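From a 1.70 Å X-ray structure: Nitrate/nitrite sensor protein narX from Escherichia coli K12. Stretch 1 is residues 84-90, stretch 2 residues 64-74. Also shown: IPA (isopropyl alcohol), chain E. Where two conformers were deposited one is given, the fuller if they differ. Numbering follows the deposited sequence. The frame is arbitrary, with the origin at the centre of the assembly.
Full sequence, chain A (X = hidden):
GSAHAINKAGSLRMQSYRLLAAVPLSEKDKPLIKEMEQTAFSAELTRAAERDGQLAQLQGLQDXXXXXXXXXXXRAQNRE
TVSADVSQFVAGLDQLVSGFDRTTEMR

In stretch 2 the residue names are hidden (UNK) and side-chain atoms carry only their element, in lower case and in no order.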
ATOM      1  N   ALA A  84       4.073  -1.784  13.545  1.00 20.86           N
ATOM      2  CA  ALA A  84       5.336  -2.045  12.844  1.00 22.09           C
ATOM      3  C   ALA A  84       5.089  -2.630  11.426  1.00 19.00           C
ATOM      4  O   ALA A  84       5.879  -2.396  10.493  1.00 17.40           O
ATOM      5  CB  ALA A  84       6.230  -2.964  13.669  1.00 21.78           C
ATOM      6  N   ASP A  85       3.996  -3.372  11.262  0.50 18.60           N
ATOM      7  CA  ASP A  85       3.686  -3.942   9.955  0.50 17.12           C
ATOM      8  C   ASP A  85       3.282  -2.821   8.975  0.50 16.89           C
ATOM      9  O   ASP A  85       3.580  -2.894   7.789  0.50 15.67           O
ATOM     10  CB  ASP A  85       2.562  -4.976  10.078  0.50 19.52           C
ATOM     11  CG  ASP A  85       2.971  -6.185  10.928  0.50 22.10           C
ATOM     12  OD1 ASP A  85       3.882  -6.930  10.511  0.50 21.33           O
ATOM     13  OD2 ASP A  85       2.389  -6.380  12.012  0.50 23.32           O
ATOM     14  N   VAL A  86       2.585  -1.808   9.481  1.00 17.49           N
ATOM     15  CA  VAL A  86       2.172  -0.670   8.661  1.00 14.73           C
ATOM     16  C   VAL A  86       3.451   0.096   8.279  1.00 16.15           C
ATOM     17  O   VAL A  86       3.631   0.497   7.144  1.00 14.76           O
ATOM     18  CB  VAL A  86       1.171   0.221   9.432  1.00 15.33           C
ATOM     19  CG1 VAL A  86       0.952   1.582   8.708  1.00 17.00           C
ATOM     20  CG2 VAL A  86      -0.163  -0.513   9.539  1.00 13.09           C
ATOM     21  N   SER A  87       4.359   0.256   9.230  1.00 15.56           N
ATOM     22  CA  SER A  87       5.610   0.957   8.958  1.00 16.65           C
ATOM     23  C   SER A  87       6.432   0.259   7.857  1.00 15.80           C
ATOM     24  O   SER A  87       7.037   0.930   7.027  1.00 15.29           O
ATOM     25  CB  SER A  87       6.454   1.042  10.227  1.00 14.49           C
ATOM     26  OG  SER A  87       5.902   1.986  11.122  1.00 22.75           O
ATOM     27  N   GLN A  88       6.450  -1.071   7.855  1.00 15.60           N
ATOM     28  CA  GLN A  88       7.195  -1.816   6.854  1.00 18.10           C
ATOM     29  C   GLN A  88       6.528  -1.617   5.474  1.00 17.39           C
ATOM     30  O   GLN A  88       7.223  -1.444   4.462  1.00 14.55           O
ATOM     31  CB  GLN A  88       7.241  -3.311   7.190  1.00 20.12           C
ATOM     32  CG  GLN A  88       8.048  -4.120   6.133  1.00 23.60           C
ATOM     33  CD  GLN A  88       8.156  -5.636   6.404  1.00 30.60           C
ATOM     34  OE1 GLN A  88       8.587  -6.394   5.527  1.00 32.10           O
ATOM     35  NE2 GLN A  88       7.802  -6.072   7.615  1.00 28.63           N
ATOM     36  N   PHE A  89       5.195  -1.637   5.429  1.00 13.85           N
ATOM     37  CA  PHE A  89       4.510  -1.444   4.139  1.00 12.91           C
ATOM     38  C   PHE A  89       4.842  -0.042   3.564  1.00 12.62           C
ATOM     39  O   PHE A  89       5.118   0.119   2.366  1.00 12.47           O
ATOM     40  CB  PHE A  89       2.991  -1.573   4.329  1.00 11.71           C
ATOM     41  CG  PHE A  89       2.196  -1.369   3.063  1.00 11.73           C
ATOM     42  CD1 PHE A  89       2.256  -2.286   2.025  1.00 13.41           C
ATOM     43  CD2 PHE A  89       1.305  -0.292   2.973  1.00 14.77           C
ATOM     44  CE1 PHE A  89       1.422  -2.150   0.894  1.00 16.06           C
ATOM     45  CE2 PHE A  89       0.472  -0.142   1.847  1.00 17.62           C
ATOM     46  CZ  PHE A  89       0.536  -1.070   0.823  1.00 15.75           C
ATOM     47  N   VAL A  90       4.813   0.961   4.416  1.00 13.35           N
ATOM     48  CA  VAL A  90       5.123   2.337   3.977  1.00 12.44           C
ATOM     49  C   VAL A  90       6.596   2.409   3.507  1.00 15.20           C
ATOM     50  O   VAL A  90       6.891   3.055   2.483  1.00 14.77           O
ATOM     51  CB  VAL A  90       4.830   3.340   5.148  1.00 14.92           C
ATOM     52  CG1 VAL A  90       5.395   4.730   4.854  1.00 16.65           C
ATOM     53  CG2 VAL A  90       3.307   3.466   5.348  1.00 12.42           C
ATOM     54  N   UNK A  64       2.401  -8.629  -0.027  1.00 13.64           N
ATOM     55  CA  UNK A  64       2.483  -8.314   1.403  1.00 13.44           C
ATOM     56  C   UNK A  64       1.137  -7.738   1.878  1.00 12.29           C
ATOM     57  O   UNK A  64       0.606  -8.105   2.938  1.00 11.48           O
ATOM     58  c   UNK A  64       3.627  -7.312   1.639  1.00 15.66           C
ATOM     59  c   UNK A  64       4.192  -6.144   5.735  1.00 21.55           C
ATOM     60  c   UNK A  64       4.764  -7.306   5.273  1.00 15.52           C
ATOM     61  c   UNK A  64       3.234  -5.735   3.582  1.00 19.76           C
ATOM     62  c   UNK A  64       3.420  -5.348   4.900  1.00 16.71           C
ATOM     63  c   UNK A  64       4.564  -7.683   3.957  1.00 12.01           C
ATOM     64  o   UNK A  64       4.407  -5.754   7.044  1.00 22.94           O
ATOM     65  c   UNK A  64       3.805  -6.904   3.092  1.00 16.01           C
ATOM     66  N   UNK A  65       0.574  -6.826   1.094  1.00 11.87           N
ATOM     67  CA  UNK A  65      -0.711  -6.254   1.469  1.00 10.18           C
ATOM     68  C   UNK A  65      -1.770  -7.360   1.707  1.00 10.76           C
ATOM     69  O   UNK A  65      -2.471  -7.384   2.724  1.00 12.59           O
ATOM     70  c   UNK A  65      -6.052  -4.077   0.589  1.00 15.09           C
ATOM     71  c   UNK A  65      -4.665  -3.999   0.786  1.00 14.23           C
ATOM     72  c   UNK A  65      -1.173  -5.330   0.328  1.00 12.29           C
ATOM     73  c   UNK A  65      -3.766  -4.945   0.222  1.00 15.23           C
ATOM     74  c   UNK A  65      -2.577  -3.430   1.392  1.00 14.78           C
ATOM     75  c   UNK A  65      -2.445  -4.573   0.627  1.00 12.95           C
ATOM     76  c   UNK A  65      -6.526  -5.117  -0.179  1.00 16.11           C
ATOM     77  n   UNK A  65      -3.920  -3.082   1.485  1.00 17.45           N
ATOM     78  c   UNK A  65      -4.280  -5.992  -0.564  1.00 15.26           C
ATOM     79  c   UNK A  65      -5.655  -6.067  -0.759  1.00 16.09           C
ATOM     80  N   UNK A  66      -1.932  -8.244   0.731  1.00 12.38           N
ATOM     81  CA  UNK A  66      -2.942  -9.301   0.846  1.00 12.05           C
ATOM     82  C   UNK A  66      -2.663 -10.420   1.856  1.00 14.66           C
ATOM     83  O   UNK A  66      -3.570 -10.894   2.551  1.00 13.66           O
ATOM     84  n   UNK A  66      -6.968  -8.575  -4.537  1.00 19.15           N
ATOM     85  c   UNK A  66      -3.159  -9.974  -0.528  1.00 15.78           C
ATOM     86  c   UNK A  66      -6.567  -9.221  -3.453  1.00 20.18           C
ATOM     87  c   UNK A  66      -4.797 -10.568  -2.348  1.00 26.74           C
ATOM     88  n   UNK A  66      -7.345  -9.282  -2.391  1.00 22.43           N
ATOM     89  c   UNK A  66      -4.545  -9.732  -1.115  1.00 25.77           C
ATOM     90  n   UNK A  66      -5.377  -9.808  -3.462  1.00 24.70           N
ATOM     91  N   UNK A  67      -1.408 -10.858   1.925  1.00 12.27           N
ATOM     92  CA  UNK A  67      -1.064 -12.001   2.770  1.00 14.27           C
ATOM     93  C   UNK A  67      -0.561 -11.714   4.161  1.00 13.17           C
ATOM     94  O   UNK A  67      -0.511 -12.613   5.002  1.00 14.77           O
ATOM     95  n   UNK A  67       0.468 -13.568  -0.214  1.00 18.48           N
ATOM     96  c   UNK A  67      -0.481 -13.256   0.651  1.00 19.94           C
ATOM     97  c   UNK A  67      -0.028 -12.855   2.039  1.00 15.71           C
ATOM     98  o   UNK A  67      -1.674 -13.298   0.374  1.00 24.46           O
ATOM     99  N   UNK A  68      -0.186 -10.468   4.442  1.00 13.01           N
ATOM    100  CA  UNK A  68       0.344 -10.157   5.757  1.00 12.06           C
ATOM    101  C   UNK A  68      -0.297  -8.964   6.442  1.00 12.77           C
ATOM    102  O   UNK A  68      -0.703  -9.019   7.620  1.00 13.29           O
ATOM    103  o   UNK A  68       4.604 -11.527   3.971  1.00 31.55           O
ATOM    104  c   UNK A  68       1.887  -9.956   5.647  1.00 17.56           C
ATOM    105  o   UNK A  68       4.887 -10.640   5.913  1.00 26.91           O
ATOM    106  c   UNK A  68       2.652 -11.294   5.377  1.00 22.31           C
ATOM    107  c   UNK A  68       4.158 -11.144   5.073  1.00 21.97           C
ATOM    108  N   UNK A  69      -0.375  -7.854   5.718  1.00 11.91           N
ATOM    109  CA  UNK A  69      -0.877  -6.606   6.322  1.00 13.57           C
ATOM    110  C   UNK A  69      -2.382  -6.606   6.603  1.00 13.30           C
ATOM    111  O   UNK A  69      -2.813  -6.344   7.727  1.00 15.20           O
ATOM    112  c   UNK A  69      -0.501  -5.391   5.446  1.00 13.37           C
ATOM    113  c   UNK A  69      -0.252  -3.771   7.344  1.00 16.40           C
ATOM    114  c   UNK A  69      -0.708  -2.938   5.008  1.00 15.21           C
ATOM    115  c   UNK A  69      -0.968  -4.043   6.026  1.00 11.24           C
ATOM    116  N   UNK A  70      -3.203  -6.881   5.593  1.00 12.13           N
ATOM    117  CA  UNK A  70      -4.626  -6.905   5.870  1.00 13.81           C
ATOM    118  C   UNK A  70      -4.983  -7.997   6.926  1.00 14.57           C
ATOM    119  O   UNK A  70      -5.795  -7.730   7.850  1.00 14.41           O
ATOM    120  c   UNK A  70      -5.413  -7.033   4.553  1.00 13.89           C
ATOM    121  c   UNK A  70      -6.868  -7.350   4.848  1.00 16.64           C
ATOM    122  c   UNK A  70      -5.246  -5.734   3.734  1.00 15.28           C
ATOM    123  c   UNK A  70      -5.972  -4.482   4.360  1.00 15.22           C
ATOM    124  N   UNK A  71      -4.416  -9.219   6.818  1.00 12.52           N
ATOM    125  CA  UNK A  71      -4.738 -10.255   7.825  1.00 13.52           C
ATOM    126  C   UNK A  71      -4.414  -9.780   9.257  1.00 16.31           C
ATOM    127  O   UNK A  71      -5.213  -9.967  10.192  1.00 17.14           O
ATOM    128  c   UNK A  71      -3.887 -11.331   5.881  1.00 12.64           C
ATOM    129  c   UNK A  71      -3.885 -11.439   7.393  1.00 13.81           C
ATOM    130  c   UNK A  71      -3.756  -9.820   5.629  1.00 13.99           C
ATOM    131  N   UNK A  72      -3.257  -9.149   9.422  1.00 14.50           N
ATOM    132  CA  UNK A  72      -2.862  -8.629  10.724  1.00 15.58           C
ATOM    133  C   UNK A  72      -3.782  -7.481  11.193  1.00 17.75           C
ATOM    134  O   UNK A  72      -4.135  -7.400  12.389  1.00 18.23           O
ATOM    135  c   UNK A  72      -1.396  -8.168  10.671  1.00 16.05           C
ATOM    136  N   UNK A  73      -4.184  -6.596  10.277  1.00 12.63           N
ATOM    137  CA  UNK A  73      -5.062  -5.481  10.664  1.00 17.44           C
ATOM    138  C   UNK A  73      -6.463  -5.989  11.081  1.00 16.41           C
ATOM    139  O   UNK A  73      -7.110  -5.416  11.982  1.00 17.00           O
ATOM    140  c   UNK A  73      -5.159  -4.471   9.510  1.00 15.99           C
ATOM    141  c   UNK A  73      -3.804  -2.533  10.447  1.00 16.78           C
ATOM    142  c   UNK A  73      -3.914  -3.587   9.299  1.00 17.61           C
ATOM    143  c   UNK A  73      -4.033  -2.857   7.943  1.00 20.76           C
ATOM    144  N   UNK A  74      -6.919  -7.066  10.437  1.00 18.12           N
ATOM    145  CA  UNK A  74      -8.243  -7.648  10.763  1.00 19.75           C
ATOM    146  C   UNK A  74      -8.241  -8.343  12.129  1.00 21.88           C
ATOM    147  O   UNK A  74      -9.259  -8.364  12.843  1.00 22.46           O
ATOM    148  s   UNK A  74      -9.505  -9.123   7.072  1.00 28.44           S
ATOM    149  c   UNK A  74      -9.223  -7.964   8.434  1.00 24.40           C
ATOM    150  c   UNK A  74     -10.865 -10.160   7.799  1.00 30.65           C
ATOM    151  c   UNK A  74      -8.674  -8.637   9.660  1.00 21.62           C
TER
HETATM  152  C1  IPA E   1       7.988  -7.423   1.687  1.00 37.79           C
HETATM  153  C2  IPA E   1       7.595  -6.048   2.127  1.00 38.96           C
HETATM  154  C3  IPA E   1       7.337  -5.594   0.716  1.00 38.72           C
HETATM  155  O2  IPA E   1       8.647  -5.327   2.825  1.00 39.18           O
HETATM  156  O   HOH W   1       5.547  -7.869   8.863  1.00 38.59           O

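Position 64 carries one carbon and then a six-carbon ring bearing a single oxygen. That oxygen lies 3.1 Å from Asp85 O, close to the ring plane, and a ring carbon comes 3.8 Å from Phe89 CB. A phenol ring makes this Tyr64. With chi1 at t, its ring reaches alongside the partner helix, and OH can hydrogen-bond to Asp85 O, although its proton has another acceptor within reach.

Position 65 has one carbon, then fused five- and six-membered rings holding eight carbons and one nitrogen; a ring carbon lies 3.9 Å from Phe89 CZ. This is Trp65, and the carbon is CD1. The two rings meet obliquely, at 42°.

Position 66 shows three carbons, a nitrogen, and a carbon with two more nitrogens, a guanidinium far from stretch 1: Arg66. Position 67 has two carbons, the second carrying one oxygen and one nitrogen, again out of reach: Asn67. Position 68 ends three carbons in two oxygens, and its side chain makes no contact with stretch 1: Glu68.

At position 69 four carbons fork at the second. One tip lies 3.9 Å from Val86 CG2, the other 3.8 Å from Phe89 CG. This is Leu69; its CB points sideways, but t, p rotamers bring the end inward, setting CD2 over one face of the Phe89 ring.

Position 70 has four carbons forked at the first, one arm two carbons long, out of reach: Ile70. At position 71 three carbons close a ring onto the backbone N, also out of reach, so it is Pro71. Lacking an N-H, it cannot bond to the turn before, and the helix kinks there, just after a wider pi-type turn at 65-69.

Position 72 has a single carbon, 4.4 Å from Asp85 OD2: Ala72. Position 73 has four carbons forked at the second, one tip 4.3 Å from Val86 CG2: Leu73. Position 74, two carbons, a sulfur and a carbon in an unbranched chain, is out of reach: Met74.

The helices run nearly antiparallel, at 151°, with axes 10.0 Å apart at closest approach. Leu69 touches Asp85, Val86 and Phe89, while Tyr64 and Trp65 also meet Phe89. Polar contacts accompany this apolar packing: water 1 donates to Asp85 OD1 at 2.5 Å and hydrogen-bonds Tyr64 OH at 3.0 Å. Nearby, isopropyl alcohol O2 donates to Gln88 OE1 at 2.9 Å. Buried apolar side chains from both helices, Val86, Phe89, Trp65, Leu69 and Leu73, pack together, and one phenol joins ring packing to polar contacts.

Stretch 2 (64-74) YWRNELIPALM
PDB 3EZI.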